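Local coordinates for protein PncC family amidohydrolase (Enterobacter asburiae, PDB 6L19) that probably hydrolyses the amide of nicotinamide mononucleotide and assembles as a pair of identical subunits, at residues K22-G27 against A52-V57; S35-K40 against K153-S158; E137-L142 against L159-A164. The protein carries 3 engineered substitutions. All coordinates share one frame; numbering follows the deposited sequence. Where two conformers were deposited one is given.

Overall arrangement
The three contacts lie on a single domain whose mixed five-stranded sheet is flanked by helices. Interactions 2 and 3 are neighbours, their centres 11 Å apart, because both use helix 147-165: residues 153-158 meet the loop after strand 30-35, and residues 159-164 meet the edge strand 135-142. They touch where Phe157 CE2 lies 3.6 Å from CG of the engineered Met141. Interaction 1 sits about 19 Å from each of the others, centre to centre, at the end of helix 12-25, yet Lys22 packs on Leu163 of interaction 3. The second subunit reaches interactions 1 and 2, and Thr37 of interaction 2 has its side chain about 9 Å from a bound sodium ion.

Interaction 1 (K22-G27 against A52-V57); sequences KLTDLG and AEFYDV
Leu23 and Phe54 come together through two different first torsions. In Leu23, CG lies beside the backbone N and anti to the carbonyl carbon (chi1 -65°), and in Phe54 the ring is set between its own backbone N and carbonyl carbon (chi1 66°). The two side chains cross at roughly a right angle. Leu23 CD1 approaches the ring obliquely and comes within 3.6 Å of Phe54 CD1, while nearer the backbones Leu23 CB stands 4.1 Å from Phe54 CB. A branched aliphatic group suits this position, since its methyl can rest against the aromatic carbons in a buried place that offers no polar partner across the contact.

The segment 22-27 closes helix 12-25 with a Schellman motif: Gly27, at positive phi, is its C-prime residue, Gly27 N bonds to Thr24 O and Leu28 N to Leu23 O. Glycine tolerates that backbone conformation readily. Residues 52-54 come before strand 55-61, an outer strand of the sheet within this chain, so through Leu23 and Thr24 the contact joins the last turn of a helix to the approach of that strand.

Thr24 divides its two branches. Its CG2 methyl lies 3.7 Å from Glu53 OE1 and 4.1 Å from Phe54 CD2, whereas OG1 turns back to the helix and bonds to Ala20 O. The Glu53 chain, extended beyond CG, brings OE1 to that methyl, and Glu53 CB packs separately on Thr24 CG2 at 3.9 Å. Further round Phe54, Leu45 of helix 40-46 adds another aliphatic side chain.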
loop_
_atom_site.group_PDB
_atom_site.type_symbol
_atom_site.label_atom_id
_atom_site.label_comp_id
_atom_site.label_asym_id
_atom_site.label_seq_id
_atom_site.Cartn_x
_atom_site.Cartn_y
_atom_site.Cartn_z
ATOM N N LYS A 22 14.904 9.206 13.221
ATOM C CA LYS A 22 14.198 10.434 13.601
ATOM C C LYS A 22 12.832 10.130 14.213
ATOM O O LYS A 22 12.451 10.732 15.221
ATOM C CB LYS A 22 14.020 11.353 12.392
ATOM C CG LYS A 22 15.257 12.121 11.969
ATOM C CD LYS A 22 15.471 13.341 12.818
ATOM C CE LYS A 22 16.803 13.996 12.488
ATOM N NZ LYS A 22 16.877 15.377 13.028
ATOM N N LEU A 23 12.089 9.186 13.628
ATOM C CA LEU A 23 10.730 8.907 14.089
ATOM C C LEU A 23 10.730 8.141 15.408
ATOM O O LEU A 23 9.992 8.491 16.340
ATOM C CB LEU A 23 9.966 8.121 13.021
ATOM C CG LEU A 23 9.720 8.867 11.698
ATOM C CD1 LEU A 23 9.215 7.904 10.610
ATOM C CD2 LEU A 23 8.761 10.025 11.887
ATOM N N THR A 24 11.516 7.063 15.495
ATOM C CA THR A 24 11.507 6.269 16.719
ATOM C C THR A 24 12.038 7.064 17.904
ATOM O O THR A 24 11.611 6.830 19.038
ATOM C CB THR A 24 12.306 4.969 16.549
ATOM O OG1 THR A 24 13.653 5.273 16.165
ATOM C CG2 THR A 24 11.653 4.067 15.522
ATOM N N ASP A 25 12.925 8.036 17.664
ATOM C CA ASP A 25 13.411 8.873 18.761
ATOM C C ASP A 25 12.264 9.522 19.535
ATOM O O ASP A 25 12.337 9.676 20.761
ATOM C CB ASP A 25 14.356 9.956 18.225
ATOM C CG ASP A 25 15.794 9.455 18.026
ATOM O OD1 ASP A 25 16.102 8.304 18.405
ATOM O OD2 ASP A 25 16.616 10.218 17.470
ATOM N N LEU A 26 11.193 9.911 18.838
ATOM C CA LEU A 26 10.071 10.616 19.450
ATOM C C LEU A 26 8.809 9.766 19.490
ATOM O O LEU A 26 7.720 10.298 19.733
ATOM C CB LEU A 26 9.811 11.929 18.703
ATOM C CG LEU A 26 10.859 13.004 19.008
ATOM C CD1 LEU A 26 10.820 14.206 18.067
ATOM C CD2 LEU A 26 10.672 13.468 20.440
ATOM N N GLY A 27 8.928 8.459 19.269
ATOM C CA GLY A 27 7.748 7.616 19.159
ATOM C C GLY A 27 6.771 8.032 18.072
ATOM O O GLY A 27 5.583 7.723 18.174
ATOM N N ALA A 52 8.395 -1.896 11.950
ATOM C CA ALA A 52 7.248 -2.086 12.837
ATOM C C ALA A 52 7.214 -1.084 13.992
ATOM O O ALA A 52 6.145 -0.864 14.575
ATOM C CB ALA A 52 7.238 -3.511 13.382
ATOM N N GLU A 53 8.339 -0.451 14.326
ATOM C CA GLU A 53 8.317 0.546 15.392
ATOM C C GLU A 53 7.790 1.909 14.945
ATOM O O GLU A 53 7.589 2.777 15.803
ATOM C CB GLU A 53 9.716 0.723 15.998
ATOM C CG GLU A 53 10.464 -0.597 16.229
ATOM C CD GLU A 53 11.790 -0.431 16.973
ATOM O OE1 GLU A 53 12.404 0.664 16.900
ATOM O OE2 GLU A 53 12.230 -1.414 17.618
ATOM N N PHE A 54 7.549 2.140 13.645
ATOM C CA PHE A 54 7.113 3.484 13.271
ATOM C C PHE A 54 6.111 3.529 12.117
ATOM O O PHE A 54 5.572 4.598 11.820
ATOM C CB PHE A 54 8.324 4.364 12.933
ATOM C CG PHE A 54 9.073 3.926 11.699
ATOM C CD1 PHE A 54 8.708 4.380 10.442
ATOM C CD2 PHE A 54 10.147 3.052 11.798
ATOM C CE1 PHE A 54 9.413 3.971 9.300
ATOM C CE2 PHE A 54 10.845 2.631 10.662
ATOM C CZ PHE A 54 10.477 3.086 9.418
ATOM N N TYR A 55 5.840 2.401 11.466
ATOM C CA TYR A 55 5.023 2.383 10.259
ATOM C C TYR A 55 4.001 1.264 10.359
ATOM O O TYR A 55 4.361 0.113 10.617
ATOM C CB TYR A 55 5.888 2.194 9.000
ATOM C CG TYR A 55 5.109 2.287 7.709
ATOM C CD1 TYR A 55 4.456 3.467 7.348
ATOM C CD2 TYR A 55 5.016 1.205 6.854
ATOM C CE1 TYR A 55 3.741 3.562 6.176
ATOM C CE2 TYR A 55 4.306 1.297 5.666
ATOM C CZ TYR A 55 3.668 2.484 5.338
ATOM O OH TYR A 55 2.958 2.595 4.170
ATOM N N ASP A 56 2.736 1.596 10.128
ATOM C CA ASP A 56 1.677 0.611 10.279
ATOM C C ASP A 56 0.846 0.515 9.003
ATOM O O ASP A 56 0.830 -0.536 8.350
ATOM C CB ASP A 56 0.811 0.976 11.486
ATOM C CG ASP A 56 -0.191 -0.117 11.865
ATOM O OD1 ASP A 56 -0.238 -1.191 11.220
ATOM O OD2 ASP A 56 -0.940 0.116 12.837
ATOM N N VAL A 57 0.189 1.608 8.615
ATOM C CA VAL A 57 -0.840 1.588 7.582
ATOM C C VAL A 57 -0.344 2.299 6.322
ATOM O O VAL A 57 0.141 3.439 6.383
ATOM C CB VAL A 57 -2.142 2.235 8.092
ATOM C CG1 VAL A 57 -3.128 2.387 6.955
ATOM C CG2 VAL A 57 -2.733 1.397 9.220
#

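Interaction 2 (S35-K40 against K153-S158); sequences SCTGGK and KAVHFS
Apolar contacts carry this meeting, and Thr37 and Val155 are at its centre. Thr37 CG2 rests between two residues of the helix, 3.9 Å from Ala154 CB and 4.0 Å from Val155 CG2. Val155 CG2 also reaches Lys40 CB at 3.8 Å, so one branch of the valine serves both ends of the turn. With Val155 CG1 anti to the backbone N (chi1 168°), CG2 is the branch presented to the loop. Alanine's short side chain suits the close approach of the threonine methyl.

The loop is a type I' turn from Thr37 to Lys40, linking strand 30-35 to helix 40-46, with Gly39 as the helix N-cap. Gly38 and Gly39 both have positive phi, and at Gly39 a side chain would press on the carbonyl O of Gly38, so glycine suits the position. Helix 147-165 packs across this turn.

Polar bonds stay within each segment or go to Glu34. Thr37 OG1 bonds to Glu34 OE1, leaving its methyl to face the helix, and Lys40 N bonds to Thr37 O within the turn. On the helix, Ser158 OG donates to Val155 O at 2.8 Å, which satisfies a buried hydroxyl.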
loop_
_atom_site.group_PDB
_atom_site.type_symbol
_atom_site.label_atom_id
_atom_site.label_comp_id
_atom_site.label_asym_id
_atom_site.label_seq_id
_atom_site.Cartn_x
_atom_site.Cartn_y
_atom_site.Cartn_z
ATOM N N SER A 35 -1.235 7.643 -4.607
ATOM C CA SER A 35 -2.055 7.546 -5.811
ATOM C C SER A 35 -1.211 8.010 -6.990
ATOM O O SER A 35 -1.421 9.112 -7.530
ATOM C CB SER A 35 -3.331 8.356 -5.698
ATOM O OG SER A 35 -4.008 8.277 -6.942
ATOM N N CYS A 36 -0.297 7.137 -7.403
ATOM C CA CYS A 36 0.692 7.476 -8.412
ATOM C C CYS A 36 1.822 6.459 -8.324
ATOM O O CYS A 36 2.206 5.840 -9.321
ATOM C CB CYS A 36 1.185 8.907 -8.163
ATOM S SG CYS A 36 2.520 9.477 -9.029
ATOM N N THR A 37 2.335 6.257 -7.117
ATOM C CA THR A 37 3.525 5.446 -6.906
ATOM C C THR A 37 3.236 3.952 -6.712
ATOM O O THR A 37 4.181 3.174 -6.565
ATOM C CB THR A 37 4.295 6.009 -5.725
ATOM O OG1 THR A 37 3.397 6.179 -4.633
ATOM C CG2 THR A 37 4.879 7.391 -6.099
ATOM N N GLY A 38 1.967 3.534 -6.712
ATOM C CA GLY A 38 1.601 2.123 -6.767
ATOM C C GLY A 38 1.978 1.267 -5.570
ATOM O O GLY A 38 1.887 0.034 -5.647
ATOM N N GLY A 39 2.369 1.871 -4.453
ATOM C CA GLY A 39 2.818 1.126 -3.290
ATOM C C GLY A 39 4.317 1.124 -3.096
ATOM O O GLY A 39 4.797 0.598 -2.076
ATOM N N LYS A 40 5.077 1.708 -4.033
ATOM C CA LYS A 40 6.528 1.732 -3.869
ATOM C C LYS A 40 6.940 2.476 -2.604
ATOM O O LYS A 40 7.944 2.115 -1.979
ATOM C CB LYS A 40 7.186 2.354 -5.101
ATOM C CG LYS A 40 7.178 1.418 -6.316
ATOM C CD LYS A 40 8.561 1.191 -6.844
ATOM C CE LYS A 40 8.568 0.142 -7.956
ATOM N NZ LYS A 40 9.457 -0.998 -7.567
ATOM N N LYS A 153 11.469 8.893 -8.457
ATOM C CA LYS A 153 11.801 10.228 -7.965
ATOM C C LYS A 153 10.775 10.733 -6.958
ATOM O O LYS A 153 11.133 11.418 -5.983
ATOM C CB LYS A 153 11.891 11.211 -9.135
ATOM C CG LYS A 153 13.079 10.984 -10.081
ATOM C CD LYS A 153 12.707 11.512 -11.483
ATOM C CE LYS A 153 13.932 11.783 -12.325
ATOM N NZ LYS A 153 13.597 12.471 -13.610
ATOM N N ALA A 154 9.492 10.442 -7.205
ATOM C CA ALA A 154 8.434 10.836 -6.274
ATOM C C ALA A 154 8.628 10.177 -4.914
ATOM O O ALA A 154 8.511 10.839 -3.875
ATOM C CB ALA A 154 7.060 10.475 -6.854
ATOM N N VAL A 155 8.948 8.877 -4.898
ATOM C CA VAL A 155 9.216 8.195 -3.632
ATOM C C VAL A 155 10.393 8.852 -2.915
ATOM O O VAL A 155 10.342 9.135 -1.713
ATOM C CB VAL A 155 9.478 6.694 -3.865
ATOM C CG1 VAL A 155 10.044 6.049 -2.599
ATOM C CG2 VAL A 155 8.229 5.964 -4.340
ATOM N N HIS A 156 11.484 9.085 -3.642
ATOM C CA HIS A 156 12.671 9.675 -3.029
ATOM C C HIS A 156 12.369 11.069 -2.487
ATOM O O HIS A 156 12.784 11.423 -1.375
ATOM C CB HIS A 156 13.798 9.725 -4.075
ATOM C CG HIS A 156 15.140 10.075 -3.519
ATOM N ND1 HIS A 156 15.540 11.378 -3.298
ATOM C CD2 HIS A 156 16.187 9.293 -3.160
ATOM C CE1 HIS A 156 16.769 11.381 -2.810
ATOM N NE2 HIS A 156 17.181 10.129 -2.707
ATOM N N PHE A 157 11.630 11.869 -3.255
ATOM C CA PHE A 157 11.345 13.237 -2.837
ATOM C C PHE A 157 10.440 13.262 -1.607
ATOM O O PHE A 157 10.670 14.039 -0.672
ATOM C CB PHE A 157 10.715 13.991 -4.006
ATOM C CG PHE A 157 10.374 15.430 -3.713
ATOM C CD1 PHE A 157 11.359 16.407 -3.704
ATOM C CD2 PHE A 157 9.062 15.812 -3.501
ATOM C CE1 PHE A 157 11.041 17.754 -3.461
ATOM C CE2 PHE A 157 8.734 17.149 -3.271
ATOM C CZ PHE A 157 9.729 18.118 -3.243
ATOM N N SER A 158 9.417 12.408 -1.584
ATOM C CA SER A 158 8.508 12.382 -0.444
ATOM C C SER A 158 9.264 12.084 0.849
ATOM O O SER A 158 8.951 12.647 1.902
ATOM C CB SER A 158 7.408 11.351 -0.690
ATOM O OG SER A 158 7.893 10.012 -0.589
#

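Interaction 3 (E137-L142 against L159-A164); sequences ETRTML and LAELLA. Engineered in segment 137-142: Glu137 (natural residue Gln), Met141 (natural residue Val).
Strand 135-142 and helix 147-165 face each other across a wide backbone gap at Glu137, Arg139 and Glu161, with Glu137 CA 9.8 Å from Leu162 CA and Arg139 CA 9.8 Å from Glu161 CA. In this alpha/beta fold the strand is, within this chain, the outermost of the sheet on its side, pairing with strand 125-132, and the helix packs over the same sheet; their meeting here is a surface contact made by long polar side chains.

Glu137, an engineered residue, has CG anti to the backbone N (chi1 159°) and an extended chain, which carries its carboxylate out to the helix. Glu161 instead bends at chi2 (-71°) to meet it. The two side chains cross at about a right angle and their carboxylate planes are 84° apart, with Glu137 OE2 only 3.3 Å from Glu161 OE1. These are two acceptors of like charge, so the approach is probably unfavourable unless something compensates it.

Arg139 lies beside both acids, and its positive charge may offset their repulsion. Arg139 NE makes a salt bridge with Glu137 OE2 at 3.2 Å, although the oxygen sits over one face of the guanidinium and no N-H points at it. Arg139 CD touches Glu161 OE1 at 4.0 Å; NE is 4.2 Å from that oxygen, beyond a salt bridge. In the conformer given, NH1 also donates to Thr138 O, from above the carbonyl plane. Water 1 bridges the carboxylates, with more acceptors in reach than its two protons can serve, donating to Glu137 OE1 (2.8 Å) and Glu161 OE1 (2.9 Å).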
loop_
_atom_site.group_PDB
_atom_site.type_symbol
_atom_site.label_atom_id
_atom_site.label_comp_id
_atom_site.label_asym_id
_atom_site.label_seq_id
_atom_site.Cartn_x
_atom_site.Cartn_y
_atom_site.Cartn_z
ATOM N N GLU A 137 2.291 20.698 4.972
ATOM C CA GLU A 137 3.045 21.331 3.902
ATOM C C GLU A 137 2.692 20.623 2.598
ATOM O O GLU A 137 2.468 19.408 2.587
ATOM C CB GLU A 137 4.559 21.231 4.181
ATOM C CG GLU A 137 5.474 21.398 2.956
ATOM C CD GLU A 137 6.945 20.974 3.189
ATOM O OE1 GLU A 137 7.283 20.463 4.290
ATOM O OE2 GLU A 137 7.767 21.165 2.251
ATOM N N THR A 138 2.618 21.369 1.499
ATOM C CA THR A 138 2.360 20.763 0.200
ATOM C C THR A 138 3.374 21.274 -0.815
ATOM O O THR A 138 3.913 22.382 -0.678
ATOM C CB THR A 138 0.943 21.062 -0.329
ATOM O OG1 THR A 138 0.796 22.475 -0.487
ATOM C CG2 THR A 138 -0.152 20.524 0.613
ATOM N N ARG A 139 3.610 20.471 -1.848
ATOM C CA ARG A 139 4.448 20.907 -2.952
ATOM C C ARG A 139 4.034 20.178 -4.217
ATOM O O ARG A 139 3.453 19.088 -4.174
ATOM C CB ARG A 139 5.934 20.674 -2.668
ATOM C CG ARG A 139 6.667 21.935 -2.231
ATOM C CD ARG A 139 7.528 21.664 -1.012
ATOM N NE ARG A 139 8.069 22.887 -0.425
ATOM C CZ ARG A 139 7.355 23.763 0.274
ATOM N NH1 ARG A 139 6.063 23.563 0.476
ATOM N NH2 ARG A 139 7.938 24.843 0.773
ATOM N N THR A 140 4.348 20.803 -5.347
ATOM C CA THR A 140 4.116 20.232 -6.666
ATOM C C THR A 140 5.454 20.142 -7.388
ATOM O O THR A 140 6.254 21.079 -7.342
ATOM C CB THR A 140 3.120 21.066 -7.476
ATOM O OG1 THR A 140 1.875 21.140 -6.774
ATOM C CG2 THR A 140 2.884 20.442 -8.844
ATOM N N MET A 141 5.709 19.008 -8.026
ATOM C CA MET A 141 6.948 18.794 -8.757
ATOM C C MET A 141 6.603 18.302 -10.152
ATOM O O MET A 141 5.606 17.605 -10.351
ATOM C CB MET A 141 7.844 17.750 -8.068
ATOM C CG MET A 141 8.435 18.163 -6.726
ATOM S SD MET A 141 9.461 19.637 -6.708
ATOM C CE MET A 141 11.016 18.875 -7.052
ATOM N N LEU A 142 7.437 18.652 -11.119
ATOM C CA LEU A 142 7.360 18.042 -12.438
ATOM C C LEU A 142 8.611 17.192 -12.635
ATOM O O LEU A 142 9.726 17.721 -12.646
ATOM C CB LEU A 142 7.224 19.102 -13.528
ATOM C CG LEU A 142 7.258 18.502 -14.930
ATOM C CD1 LEU A 142 6.013 17.670 -15.174
ATOM C CD2 LEU A 142 7.372 19.617 -15.961
ATOM N N LEU A 159 10.283 11.223 0.777
ATOM C CA LEU A 159 11.048 10.852 1.970
ATOM C C LEU A 159 12.085 11.908 2.319
ATOM O O LEU A 159 12.275 12.240 3.495
ATOM C CB LEU A 159 11.739 9.495 1.764
ATOM C CG LEU A 159 10.819 8.273 1.597
ATOM C CD1 LEU A 159 11.581 7.054 1.070
ATOM C CD2 LEU A 159 10.150 7.949 2.949
ATOM N N ALA A 160 12.780 12.428 1.307
ATOM C CA ALA A 160 13.797 13.437 1.560
ATOM C C ALA A 160 13.185 14.690 2.173
ATOM O O ALA A 160 13.765 15.286 3.089
ATOM C CB ALA A 160 14.537 13.764 0.259
ATOM N N GLU A 161 12.009 15.105 1.685
ATOM C CA GLU A 161 11.367 16.300 2.230
ATOM C C GLU A 161 10.894 16.082 3.663
ATOM O O GLU A 161 10.985 16.998 4.490
ATOM C CB GLU A 161 10.191 16.732 1.355
ATOM C CG GLU A 161 10.615 17.451 0.097
ATOM C CD GLU A 161 11.173 18.842 0.384
ATOM O OE1 GLU A 161 10.434 19.690 0.935
ATOM O OE2 GLU A 161 12.354 19.077 0.063
ATOM N N LEU A 162 10.361 14.899 3.976
ATOM C CA LEU A 162 9.984 14.637 5.363
ATOM C C LEU A 162 11.215 14.681 6.256
ATOM O O LEU A 162 11.206 15.327 7.306
ATOM C CB LEU A 162 9.269 13.288 5.503
ATOM C CG LEU A 162 8.884 12.933 6.948
ATOM C CD1 LEU A 162 8.072 14.084 7.621
ATOM C CD2 LEU A 162 8.111 11.600 7.025
ATOM N N LEU A 163 12.301 14.025 5.832
ATOM C CA LEU A 163 13.531 14.054 6.619
ATOM C C LEU A 163 14.045 15.485 6.779
ATOM O O LEU A 163 14.498 15.872 7.864
ATOM C CB LEU A 163 14.586 13.149 5.974
ATOM C CG LEU A 163 15.853 12.803 6.764
ATOM C CD1 LEU A 163 15.535 12.034 8.045
ATOM C CD2 LEU A 163 16.813 12.008 5.879
ATOM N N ALA A 164 13.943 16.298 5.723
ATOM C CA ALA A 164 14.342 17.700 5.820
ATOM C C ALA A 164 13.498 18.454 6.845
ATOM O O ALA A 164 14.027 19.231 7.648
ATOM C CB ALA A 164 14.231 18.377 4.458
HETATM O O HOH W 1 10.071 20.128 3.815
#